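Local coordinates for protein potential RNA-dependent RNA polymerase (Human picobirnavirus, PDB 5I62) that probably copies RNA from an RNA template, adding ribonucleotides to the growing strand with release of diphosphate, in both transcription and replication of the viral genome, at residues 33-38 with 426-431; 187-192 with 199-204. All blocks are in the same frame, centred on the assembly; numbering follows the deposited sequence.

Contact 1. Residues 33-38 with 426-431; sequences VYRTPF and LAMQER
T36 and R35 take hold of the last two carbonyls of helix 419-427. T36 OG1 donates to L426 O at 2.6 Å, in the carbonyl plane. A427 O accepts twice: T36 N reaches it at 2.9 Å from above the carbonyl plane, and R35 NH1 at 3.1 Å on a lone pair. The A427 methyl lies over one face of the R35 guanidinium. F38 lays a ring face on L426 CB, which sits 4.0 Å from the ring centroid in a CH-pi contact. Q429 N donates to Y34 O at 3.1 Å, and one water bridges Y34 O and Q429 O. V33 CG1 packs on M428 SD.

The next shell fixes the donors. R35 bends at chi2 (86°), which sets CD 3.3 Å from A427 O. Its NH1 and NH2 both bond F38 O, near the guanidinium plane; NH2 also bonds M42 O. T36 OG1 sits between the backbone N and the carbonyl carbon (chi1 70°) and accepts from F38 N, 3.2 Å away. From helix 44-55, I47 packs on R35 and F38, and L44 on A427 and M428. The arrangement is an ST turn fastened to a helix C-terminus, next to a short, weakly bonded antiparallel strand pair.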
ATOM      1  N   VAL A  33      -7.218  16.675  15.459  1.00 20.29           N
ATOM      2  CA  VAL A  33      -6.105  15.762  15.687  1.00 18.60           C
ATOM      3  C   VAL A  33      -6.561  14.739  16.713  1.00 21.86           C
ATOM      4  O   VAL A  33      -6.945  15.115  17.822  1.00 20.80           O
ATOM      5  CB  VAL A  33      -4.858  16.516  16.181  1.00 20.91           C
ATOM      6  CG1 VAL A  33      -3.730  15.532  16.534  1.00 22.52           C
ATOM      7  CG2 VAL A  33      -4.385  17.533  15.137  1.00 19.17           C
ATOM      8  N   TYR A  34      -6.532  13.457  16.350  1.00 18.61           N
ATOM      9  CA  TYR A  34      -6.962  12.378  17.235  1.00 23.00           C
ATOM     10  C   TYR A  34      -5.753  11.793  17.953  1.00 26.13           C
ATOM     11  O   TYR A  34      -4.881  11.174  17.334  1.00 24.11           O
ATOM     12  CB  TYR A  34      -7.710  11.292  16.461  1.00 25.49           C
ATOM     13  CG  TYR A  34      -9.012  11.786  15.889  1.00 28.25           C
ATOM     14  CD1 TYR A  34      -9.739  12.771  16.545  1.00 28.88           C
ATOM     15  CD2 TYR A  34      -9.521  11.270  14.708  1.00 31.79           C
ATOM     16  CE1 TYR A  34     -10.927  13.242  16.037  1.00 30.40           C
ATOM     17  CE2 TYR A  34     -10.708  11.733  14.190  1.00 34.09           C
ATOM     18  CZ  TYR A  34     -11.412  12.717  14.865  1.00 33.60           C
ATOM     19  OH  TYR A  34     -12.602  13.184  14.353  1.00 37.30           O
ATOM     20  N   ARG A  35      -5.715  11.976  19.263  1.00 23.24           N
ATOM     21  CA  ARG A  35      -4.661  11.457  20.116  1.00 21.38           C
ATOM     22  C   ARG A  35      -5.211  10.250  20.870  1.00 29.05           C
ATOM     23  O   ARG A  35      -6.345  10.286  21.358  1.00 24.06           O
ATOM     24  CB  ARG A  35      -4.210  12.569  21.058  1.00 25.00           C
ATOM     25  CG  ARG A  35      -3.144  12.250  22.035  1.00 27.10           C
ATOM     26  CD  ARG A  35      -1.715  12.410  21.513  1.00 23.91           C
ATOM     27  NE  ARG A  35      -0.890  12.339  22.707  1.00 25.82           N
ATOM     28  CZ  ARG A  35      -0.632  11.214  23.372  1.00 29.13           C
ATOM     29  NH1 ARG A  35      -1.065  10.036  22.908  1.00 19.56           N
ATOM     30  NH2 ARG A  35       0.081  11.266  24.489  1.00 22.22           N
ATOM     31  N   THR A  36      -4.440   9.163  20.914  1.00 22.22           N
ATOM     32  CA  THR A  36      -4.844   7.954  21.633  1.00 24.92           C
ATOM     33  C   THR A  36      -4.619   8.167  23.132  1.00 22.84           C
ATOM     34  O   THR A  36      -4.030   9.161  23.558  1.00 23.16           O
ATOM     35  CB  THR A  36      -4.049   6.741  21.134  1.00 22.34           C
ATOM     36  OG1 THR A  36      -2.694   6.869  21.573  1.00 23.69           O
ATOM     37  CG2 THR A  36      -4.095   6.596  19.603  1.00 24.47           C
ATOM     38  N   PRO A  37      -5.064   7.231  23.982  1.00 25.67           N
ATOM     39  CA  PRO A  37      -4.745   7.329  25.419  1.00 24.27           C
ATOM     40  C   PRO A  37      -3.295   7.013  25.767  1.00 23.68           C
ATOM     41  O   PRO A  37      -2.924   7.095  26.941  1.00 25.59           O
ATOM     42  CB  PRO A  37      -5.688   6.300  26.070  1.00 25.65           C
ATOM     43  CG  PRO A  37      -6.648   5.877  25.010  1.00 32.23           C
ATOM     44  CD  PRO A  37      -5.987   6.116  23.697  1.00 23.96           C
ATOM     45  N   PHE A  38      -2.470   6.656  24.791  1.00 20.23           N
ATOM     46  CA  PHE A  38      -1.073   6.317  25.041  1.00 22.40           C
ATOM     47  C   PHE A  38      -0.337   7.492  25.682  1.00 21.81           C
ATOM     48  O   PHE A  38      -0.290   8.584  25.113  1.00 23.16           O
ATOM     49  CB  PHE A  38      -0.425   5.924  23.712  1.00 21.72           C
ATOM     50  CG  PHE A  38       0.987   5.429  23.823  1.00 22.49           C
ATOM     51  CD1 PHE A  38       1.279   4.251  24.500  1.00 23.26           C
ATOM     52  CD2 PHE A  38       2.018   6.105  23.188  1.00 20.78           C
ATOM     53  CE1 PHE A  38       2.590   3.784  24.580  1.00 20.85           C
ATOM     54  CE2 PHE A  38       3.325   5.646  23.261  1.00 23.82           C
ATOM     55  CZ  PHE A  38       3.608   4.475  23.957  1.00 22.88           C
ATOM     56  N   LEU A 426       1.589   4.901  17.789  1.00 18.48           N
ATOM     57  CA  LEU A 426       0.957   4.558  19.060  1.00 18.94           C
ATOM     58  C   LEU A 426       0.245   5.768  19.656  1.00 20.82           C
ATOM     59  O   LEU A 426      -0.802   5.632  20.305  1.00 20.34           O
ATOM     60  CB  LEU A 426       2.004   4.015  20.026  1.00 17.54           C
ATOM     61  CG  LEU A 426       2.581   2.646  19.673  1.00 18.71           C
ATOM     62  CD1 LEU A 426       3.723   2.291  20.614  1.00 21.01           C
ATOM     63  CD2 LEU A 426       1.497   1.580  19.703  1.00 19.22           C
ATOM     64  N   ALA A 427       0.794   6.962  19.442  1.00 18.58           N
ATOM     65  CA  ALA A 427       0.268   8.156  20.088  1.00 19.13           C
ATOM     66  C   ALA A 427      -0.853   8.821  19.293  1.00 22.02           C
ATOM     67  O   ALA A 427      -1.706   9.501  19.875  1.00 21.61           O
ATOM     68  CB  ALA A 427       1.402   9.152  20.328  1.00 20.36           C
ATOM     69  N   MET A 428      -0.887   8.616  17.981  1.00 21.50           N
ATOM     70  CA  MET A 428      -1.766   9.344  17.075  1.00 22.78           C
ATOM     71  C   MET A 428      -2.520   8.362  16.200  1.00 27.58           C
ATOM     72  O   MET A 428      -1.926   7.422  15.674  1.00 31.05           O
ATOM     73  CB  MET A 428      -0.973  10.282  16.177  1.00 23.54           C
ATOM     74  CG  MET A 428      -0.247  11.363  16.913  1.00 24.87           C
ATOM     75  SD  MET A 428      -1.457  12.618  17.290  1.00 29.00           S
ATOM     76  CE  MET A 428      -0.383  13.950  17.840  1.00 25.42           C
ATOM     77  N   GLN A 429      -3.810   8.593  16.001  1.00 27.27           N
ATOM     78  CA  GLN A 429      -4.572   7.694  15.157  1.00 30.31           C
ATOM     79  C   GLN A 429      -5.239   8.450  14.021  1.00 28.34           C
ATOM     80  O   GLN A 429      -5.423   9.670  14.066  1.00 23.33           O
ATOM     81  CB  GLN A 429      -5.614   6.916  15.962  1.00 32.77           C
ATOM     82  CG  GLN A 429      -6.613   7.781  16.674  1.00 31.29           C
ATOM     83  CD  GLN A 429      -7.364   6.993  17.726  1.00 44.39           C
ATOM     84  OE1 GLN A 429      -7.175   5.776  17.851  1.00 43.12           O
ATOM     85  NE2 GLN A 429      -8.229   7.673  18.486  1.00 41.36           N
ATOM     86  N   GLU A 430      -5.599   7.682  12.995  1.00 26.38           N
ATOM     87  CA  GLU A 430      -6.168   8.241  11.778  1.00 27.79           C
ATOM     88  C   GLU A 430      -7.655   8.533  11.918  1.00 31.61           C
ATOM     89  O   GLU A 430      -8.167   9.478  11.315  1.00 28.42           O
ATOM     90  CB  GLU A 430      -5.953   7.260  10.636  1.00 32.15           C
ATOM     91  CG  GLU A 430      -6.386   7.780   9.301  1.00 34.21           C
ATOM     92  CD  GLU A 430      -5.998   6.830   8.196  1.00 38.26           C
ATOM     93  OE1 GLU A 430      -5.307   5.821   8.485  1.00 38.21           O
ATOM     94  OE2 GLU A 430      -6.394   7.091   7.047  1.00 32.74           O
ATOM     95  N   ARG A 431      -8.361   7.720  12.682  1.00 33.35           N
ATOM     96  CA  ARG A 431      -9.800   7.862  12.797  1.00 40.11           C
ATOM     97  C   ARG A 431     -10.221   7.670  14.239  1.00 39.11           C
ATOM     98  O   ARG A 431      -9.649   6.864  14.976  1.00 46.63           O
ATOM     99  CB  ARG A 431     -10.535   6.871  11.901  1.00 41.53           C
ATOM    100  CG  ARG A 431     -10.796   7.438  10.534  1.00 50.38           C
ATOM    101  CD  ARG A 431     -11.243   6.370   9.565  1.00 53.69           C
ATOM    102  NE  ARG A 431     -10.331   6.326   8.431  1.00 59.47           N
ATOM    103  CZ  ARG A 431     -10.320   7.215   7.442  1.00 60.34           C
ATOM    104  NH1 ARG A 431     -11.193   8.225   7.438  1.00 56.74           N
ATOM    105  NH2 ARG A 431      -9.436   7.091   6.456  1.00 56.54           N
TER
HETATM  106  O   HOH W   1      -3.846  11.826  14.595  1.00 18.06           O

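Contact 2. Residues 187-192 with 199-204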
ATOM      1  N   ARG A 187      -7.110   8.766   2.932  1.00 20.28           N
ATOM      2  CA  ARG A 187      -6.300   8.218   4.012  1.00 21.80           C
ATOM      3  C   ARG A 187      -5.303   9.274   4.452  1.00 21.23           C
ATOM      4  O   ARG A 187      -4.715   9.962   3.616  1.00 22.29           O
ATOM      5  CB  ARG A 187      -5.529   6.947   3.611  1.00 26.23           C
ATOM      6  CG  ARG A 187      -6.406   5.759   3.254  1.00 35.20           C
ATOM      7  CD  ARG A 187      -7.264   5.311   4.430  1.00 38.56           C
ATOM      8  NE  ARG A 187      -6.467   4.903   5.581  1.00 45.30           N
ATOM      9  CZ  ARG A 187      -5.898   3.709   5.704  1.00 53.34           C
ATOM     10  NH1 ARG A 187      -6.031   2.808   4.733  1.00 52.23           N
ATOM     11  NH2 ARG A 187      -5.192   3.415   6.790  1.00 53.44           N
ATOM     12  N   GLY A 188      -5.096   9.379   5.756  1.00 20.17           N
ATOM     13  CA  GLY A 188      -4.130  10.302   6.304  1.00 23.58           C
ATOM     14  C   GLY A 188      -2.834   9.584   6.626  1.00 25.93           C
ATOM     15  O   GLY A 188      -2.834   8.458   7.110  1.00 28.05           O
ATOM     16  N   GLN A 189      -1.727  10.266   6.373  1.00 20.69           N
ATOM     17  CA  GLN A 189      -0.417   9.723   6.671  1.00 25.49           C
ATOM     18  C   GLN A 189       0.425  10.811   7.325  1.00 22.15           C
ATOM     19  O   GLN A 189       0.402  11.969   6.901  1.00 21.32           O
ATOM     20  CB  GLN A 189       0.239   9.189   5.392  1.00 27.38           C
ATOM     21  CG  GLN A 189       1.660   8.724   5.549  1.00 32.73           C
ATOM     22  CD  GLN A 189       2.147   7.993   4.312  1.00 44.83           C
ATOM     23  OE1 GLN A 189       1.400   7.221   3.701  1.00 52.63           O
ATOM     24  NE2 GLN A 189       3.396   8.237   3.927  1.00 45.71           N
ATOM     25  N   GLU A 190       1.150  10.434   8.370  1.00 19.63           N
ATOM     26  CA  GLU A 190       1.959  11.410   9.090  1.00 21.95           C
ATOM     27  C   GLU A 190       3.016  12.001   8.166  1.00 20.91           C
ATOM     28  O   GLU A 190       3.674  11.280   7.412  1.00 21.13           O
ATOM     29  CB  GLU A 190       2.600  10.772  10.325  1.00 21.23           C
ATOM     30  CG  GLU A 190       3.573   9.632  10.037  1.00 23.54           C
ATOM     31  CD  GLU A 190       2.890   8.270  10.002  1.00 31.31           C
ATOM     32  OE1 GLU A 190       1.871   8.126   9.286  1.00 29.92           O
ATOM     33  OE2 GLU A 190       3.367   7.345  10.701  1.00 28.00           O
ATOM     34  N   GLY A 191       3.158  13.323   8.202  1.00 20.58           N
ATOM     35  CA  GLY A 191       4.182  13.993   7.420  1.00 20.81           C
ATOM     36  C   GLY A 191       4.862  15.115   8.192  1.00 23.75           C
ATOM     37  O   GLY A 191       5.428  16.034   7.597  1.00 22.96           O
ATOM     38  N   GLY A 192       4.817  15.053   9.522  1.00 17.36           N
ATOM     39  CA  GLY A 192       5.366  16.109  10.341  1.00 19.23           C
ATOM     40  C   GLY A 192       4.487  16.401  11.547  1.00 20.73           C
ATOM     41  O   GLY A 192       3.339  15.949  11.639  1.00 18.05           O
ATOM     42  N   LYS A 199      -0.296  14.055   5.309  1.00 19.56           N
ATOM     43  CA  LYS A 199      -0.366  13.697   3.897  1.00 24.02           C
ATOM     44  C   LYS A 199      -1.795  13.329   3.537  1.00 19.54           C
ATOM     45  O   LYS A 199      -2.396  12.481   4.197  1.00 22.75           O
ATOM     46  CB  LYS A 199       0.526  12.491   3.589  1.00 24.45           C
ATOM     47  CG  LYS A 199       2.028  12.698   3.562  1.00 34.98           C
ATOM     48  CD  LYS A 199       2.405  14.063   3.042  1.00 42.11           C
ATOM     49  CE  LYS A 199       2.811  14.950   4.204  1.00 41.02           C
ATOM     50  NZ  LYS A 199       2.898  16.401   3.864  1.00 43.87           N
ATOM     51  N   GLN A 200      -2.317  13.915   2.457  1.00 19.12           N
ATOM     52  CA  GLN A 200      -3.712  13.726   2.061  1.00 17.72           C
ATOM     53  C   GLN A 200      -3.777  12.711   0.922  1.00 21.77           C
ATOM     54  O   GLN A 200      -3.801  13.059  -0.257  1.00 22.36           O
ATOM     55  CB  GLN A 200      -4.336  15.067   1.675  1.00 20.77           C
ATOM     56  CG  GLN A 200      -4.177  16.163   2.731  1.00 19.76           C
ATOM     57  CD  GLN A 200      -5.019  15.899   3.963  1.00 20.13           C
ATOM     58  OE1 GLN A 200      -6.233  15.694   3.863  1.00 19.82           O
ATOM     59  NE2 GLN A 200      -4.386  15.929   5.138  1.00 18.50           N
ATOM     60  N   ARG A 201      -3.848  11.430   1.287  1.00 19.27           N
ATOM     61  CA  ARG A 201      -3.855  10.378   0.273  1.00 22.62           C
ATOM     62  C   ARG A 201      -5.230  10.275  -0.391  1.00 22.92           C
ATOM     63  O   ARG A 201      -6.262  10.325   0.277  1.00 21.78           O
ATOM     64  CB  ARG A 201      -3.469   9.033   0.884  1.00 26.50           C
ATOM     65  CG  ARG A 201      -2.012   8.909   1.332  1.00 27.73           C
ATOM     66  CD  ARG A 201      -1.661   7.443   1.674  1.00 43.98           C
ATOM     67  NE  ARG A 201      -2.422   6.493   0.857  1.00 52.13           N
ATOM     68  CZ  ARG A 201      -3.051   5.417   1.331  1.00 52.82           C
ATOM     69  NH1 ARG A 201      -2.988   5.122   2.626  1.00 55.45           N
ATOM     70  NH2 ARG A 201      -3.731   4.628   0.510  1.00 47.90           N
ATOM     71  N   VAL A 202      -5.243  10.130  -1.712  1.00 19.60           N
ATOM     72  CA  VAL A 202      -6.466   9.884  -2.455  1.00 20.11           C
ATOM     73  C   VAL A 202      -6.671   8.380  -2.555  1.00 24.82           C
ATOM     74  O   VAL A 202      -5.740   7.642  -2.895  1.00 22.95           O
ATOM     75  CB  VAL A 202      -6.410  10.530  -3.847  1.00 23.47           C
ATOM     76  CG1 VAL A 202      -7.583  10.073  -4.691  1.00 20.73           C
ATOM     77  CG2 VAL A 202      -6.382  12.041  -3.737  1.00 20.42           C
ATOM     78  N   VAL A 203      -7.877   7.920  -2.222  1.00 19.18           N
ATOM     79  CA  VAL A 203      -8.275   6.534  -2.426  1.00 18.28           C
ATOM     80  C   VAL A 203      -9.368   6.508  -3.485  1.00 20.74           C
ATOM     81  O   VAL A 203     -10.341   7.263  -3.388  1.00 21.44           O
ATOM     82  CB  VAL A 203      -8.772   5.872  -1.124  1.00 21.71           C
ATOM     83  CG1 VAL A 203      -9.170   4.415  -1.393  1.00 19.22           C
ATOM     84  CG2 VAL A 203      -7.701   5.937  -0.060  1.00 24.11           C
ATOM     85  N   TRP A 204      -9.204   5.650  -4.489  1.00 15.50           N
ATOM     86  CA  TRP A 204     -10.245   5.374  -5.470  1.00 15.14           C
ATOM     87  C   TRP A 204     -11.036   4.163  -4.977  1.00 18.41           C
ATOM     88  O   TRP A 204     -10.585   3.025  -5.095  1.00 16.77           O
ATOM     89  CB  TRP A 204      -9.647   5.127  -6.851  1.00 16.76           C
ATOM     90  CG  TRP A 204      -9.012   6.336  -7.483  1.00 14.80           C
ATOM     91  CD1 TRP A 204      -7.925   7.036  -7.029  1.00 16.22           C
ATOM     92  CD2 TRP A 204      -9.448   7.001  -8.672  1.00 15.77           C
ATOM     93  NE1 TRP A 204      -7.652   8.087  -7.877  1.00 15.21           N
ATOM     94  CE2 TRP A 204      -8.582   8.097  -8.883  1.00 14.76           C
ATOM     95  CE3 TRP A 204     -10.496   6.784  -9.574  1.00 13.37           C
ATOM     96  CZ2 TRP A 204      -8.724   8.961  -9.964  1.00 15.72           C
ATOM     97  CZ3 TRP A 204     -10.632   7.638 -10.650  1.00 13.51           C
ATOM     98  CH2 TRP A 204      -9.758   8.724 -10.831  1.00 15.48           C
TER
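R187 and R201 lie side by side on one face of the hairpin and point the same way. The tight part joins the root of R187 to the tip of R201: R187 CB sits over one face of the R201 guanidinium, offset toward its rim, 3.3 Å from R201 NH1. R187 CG also meets V203 CG2 at 3.6 Å. The R201 chain bends at chi3 (31°), which sets NE; chi4 (-133°) then places CZ, 3.7 Å from R187 CB. R201 N donates to R187 O at 2.9 Å and K199 N to Q189 O at 2.7 Å, with R187 N and Q189 N returning bonds to R201 O and K199 O.

This is an antiparallel beta hairpin of strands 176-189 and 199-205, with R187-R201 and Q189-K199 as hydrogen-bonded pairs and G188-Q200 as the non-hydrogen-bonded pair between them.

The end of R187 leads away from this packing, and R187, K199 and R201 are exposed. The two guanidinium planes are 56° apart, and NH1 of R187 is 4.4 Å from NH1 of R201. E430, which pairs with R187 NE, probably eases this like-charge approach. Toward the turn, K199 CE rests on G191 CA at 3.6 Å.

From the N terminus, the chain first passes through 33-38, whose partner 426-431 comes 388 residues later. Contact 1 therefore closes a very long loop that spans most of the polymerase. Contact 2 falls within that loop and closes a short one: 187-192 turns back through six residues to 199-204. The two loops nest and do not cross. The centres of the two contacts are about 15 Å apart, yet the contacts touch directly. E430 OE2 forms a salt bridge with R187 NE at 2.6 Å and probably a hydrogen bond with G188 N. R431 packs on R187. Together they tie the N-terminal region and the end of helix 419-427 to the hairpin of the mixed sheet.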